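Local coordinates for galactose-binding-like protein (Bacteroides thetaiotaomicron, PDB 7M1B) that is of uncertain function but, as a SusE-like protein, probably binds carbohydrate at the cell surface and may take part in glycan breakdown, at residues Y137-V142 and R181-Y186. Numbering follows the deposited sequence.
Sequences YLIFDV and RVRDLY
Arg183 reaches across Ile139 to Asp141, on the face of the sheet that these three side chains share. Its CB leads to CG, which sits between the backbone N and the carbonyl carbon (chi1 69°) and packs 3.7 Å from Ile139 CB. The chain then runs extended through CD, 3.7 Å from Asp141 OD2, to NE. There Arg183 NE donates a salt-bridge hydrogen bond of 3.1 Å to the syn lone pair of Asp141 OD2, with carboxylate and guanidinium nearly coplanar (23°). Beyond it, CZ and NH2 lie over Ile139 CG2, which covers one guanidinium face toward its rim. The other carboxylate oxygen, Asp141 OD1, is hydrogen-bonded to Thr156. A methionine in place of Arg183 would probably leave Asp141 OD2 without its charged mate and Ile139 CG2 without its flat cover. Beneath these side chains, Ile139–Arg183 and Asp141–Arg181 are antiparallel hydrogen-bonded pairs; Asp141 N to Arg181 O measures 2.8 Å. On the opposite face, Val182 CG1 stands over the centre of the Phe140 ring, a CH-pi contact 4.1 Å from the centroid. Strands 138-144 and 176-183 are the central pair of a four-stranded antiparallel sheet, between strands 155-159 and 193-197. Helix 109-115 packs on Leu138 and Val182, while strand 163-168 meets Leu138 and Phe140, whose ring also makes an edge-to-face contact with Phe166.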
# COMPACT_ATOMS: atom_id res chain seq x y z
N TYR A 137 4.80 -29.58 1.26
CA TYR A 137 4.62 -29.12 -0.10
C TYR A 137 3.20 -29.44 -0.55
O TYR A 137 2.79 -30.57 -0.64
CB TYR A 137 5.70 -29.67 -1.03
CG TYR A 137 5.72 -29.20 -2.46
CD1 TYR A 137 6.41 -28.05 -2.82
CD2 TYR A 137 5.06 -29.90 -3.47
CE1 TYR A 137 6.44 -27.60 -4.13
CE2 TYR A 137 5.10 -29.47 -4.79
CZ TYR A 137 5.82 -28.34 -5.13
OH TYR A 137 5.81 -27.89 -6.44
N LEU A 138 2.40 -28.38 -0.74
CA LEU A 138 0.97 -28.49 -1.00
C LEU A 138 0.73 -27.87 -2.39
O LEU A 138 1.63 -27.13 -2.82
CB LEU A 138 0.21 -27.75 0.12
CG LEU A 138 0.39 -28.33 1.54
CD1 LEU A 138 -0.28 -27.39 2.56
CD2 LEU A 138 -0.23 -29.75 1.65
N ILE A 139 -0.31 -28.35 -3.08
CA ILE A 139 -0.75 -27.88 -4.42
C ILE A 139 -2.22 -27.48 -4.30
O ILE A 139 -3.08 -28.31 -3.95
CB ILE A 139 -0.54 -29.03 -5.44
CG1 ILE A 139 0.76 -29.80 -5.16
CG2 ILE A 139 -0.56 -28.51 -6.90
CD1 ILE A 139 2.02 -29.03 -5.48
N PHE A 140 -2.48 -26.21 -4.57
CA PHE A 140 -3.85 -25.75 -4.46
C PHE A 140 -4.43 -25.59 -5.85
O PHE A 140 -3.83 -24.88 -6.66
CB PHE A 140 -3.86 -24.42 -3.72
CG PHE A 140 -3.49 -24.48 -2.25
CD1 PHE A 140 -2.17 -24.65 -1.84
CD2 PHE A 140 -4.47 -24.38 -1.27
CE1 PHE A 140 -1.84 -24.66 -0.49
CE2 PHE A 140 -4.15 -24.38 0.09
CZ PHE A 140 -2.83 -24.51 0.47
N ASP A 141 -5.55 -26.27 -6.13
CA ASP A 141 -6.19 -26.13 -7.44
C ASP A 141 -7.46 -25.31 -7.22
O ASP A 141 -8.33 -25.73 -6.47
CB ASP A 141 -6.60 -27.49 -8.02
CG ASP A 141 -5.42 -28.31 -8.49
OD1 ASP A 141 -4.54 -27.71 -9.19
OD2 ASP A 141 -5.35 -29.52 -8.13
N VAL A 142 -7.56 -24.14 -7.89
CA VAL A 142 -8.66 -23.22 -7.58
C VAL A 142 -9.55 -23.05 -8.83
O VAL A 142 -9.02 -22.64 -9.93
CB VAL A 142 -8.20 -21.83 -7.09
CG1 VAL A 142 -9.40 -20.94 -6.82
CG2 VAL A 142 -7.33 -21.95 -5.84
N ARG A 181 -9.32 -27.24 -3.92
CA ARG A 181 -8.88 -28.57 -3.50
C ARG A 181 -7.38 -28.50 -3.27
O ARG A 181 -6.71 -27.72 -4.02
CB ARG A 181 -9.25 -29.60 -4.58
CG ARG A 181 -10.50 -30.41 -4.26
CD ARG A 181 -10.72 -31.58 -5.19
NE ARG A 181 -10.85 -32.80 -4.41
CZ ARG A 181 -11.06 -34.00 -4.92
NH1 ARG A 181 -11.19 -34.16 -6.23
NH2 ARG A 181 -11.14 -35.05 -4.12
N VAL A 182 -6.88 -29.24 -2.25
CA VAL A 182 -5.45 -29.29 -1.89
C VAL A 182 -5.01 -30.73 -2.13
O VAL A 182 -5.72 -31.64 -1.71
CB VAL A 182 -5.18 -28.85 -0.43
CG1 VAL A 182 -3.68 -28.49 -0.26
CG2 VAL A 182 -6.00 -27.57 -0.09
N ARG A 183 -3.82 -30.87 -2.75
CA ARG A 183 -3.19 -32.19 -3.02
C ARG A 183 -1.69 -32.15 -2.70
O ARG A 183 -1.12 -31.06 -2.56
CB ARG A 183 -3.49 -32.74 -4.43
CG ARG A 183 -2.82 -31.97 -5.61
CD ARG A 183 -3.45 -32.40 -6.93
NE ARG A 183 -2.98 -31.53 -8.02
CZ ARG A 183 -1.81 -31.64 -8.63
NH1 ARG A 183 -0.96 -32.58 -8.26
NH2 ARG A 183 -1.49 -30.79 -9.61
N ASP A 184 -1.07 -33.33 -2.52
CA ASP A 184 0.36 -33.40 -2.16
C ASP A 184 1.06 -34.19 -3.27
O ASP A 184 0.37 -34.64 -4.20
CB ASP A 184 0.58 -33.88 -0.72
CG ASP A 184 0.13 -35.35 -0.48
OD1 ASP A 184 -0.12 -36.12 -1.45
OD2 ASP A 184 0.01 -35.76 0.71
N LEU A 185 2.41 -34.33 -3.14
CA LEU A 185 3.22 -34.98 -4.16
C LEU A 185 3.19 -36.50 -3.96
O LEU A 185 3.90 -37.23 -4.65
CB LEU A 185 4.66 -34.45 -4.06
CG LEU A 185 4.99 -33.22 -4.90
CD1 LEU A 185 6.44 -32.79 -4.66
CD2 LEU A 185 4.75 -33.51 -6.39
N TYR A 186 2.35 -36.96 -3.03
CA TYR A 186 2.11 -38.37 -2.75
C TYR A 186 0.78 -38.85 -3.32
O TYR A 186 0.40 -39.97 -3.04
CB TYR A 186 2.05 -38.53 -1.23
CG TYR A 186 3.38 -38.23 -0.60
CD1 TYR A 186 4.47 -39.05 -0.75
CD2 TYR A 186 3.58 -37.06 0.11
CE1 TYR A 186 5.70 -38.80 -0.18
CE2 TYR A 186 4.81 -36.77 0.67
CZ TYR A 186 5.88 -37.65 0.55
OH TYR A 186 7.10 -37.36 1.11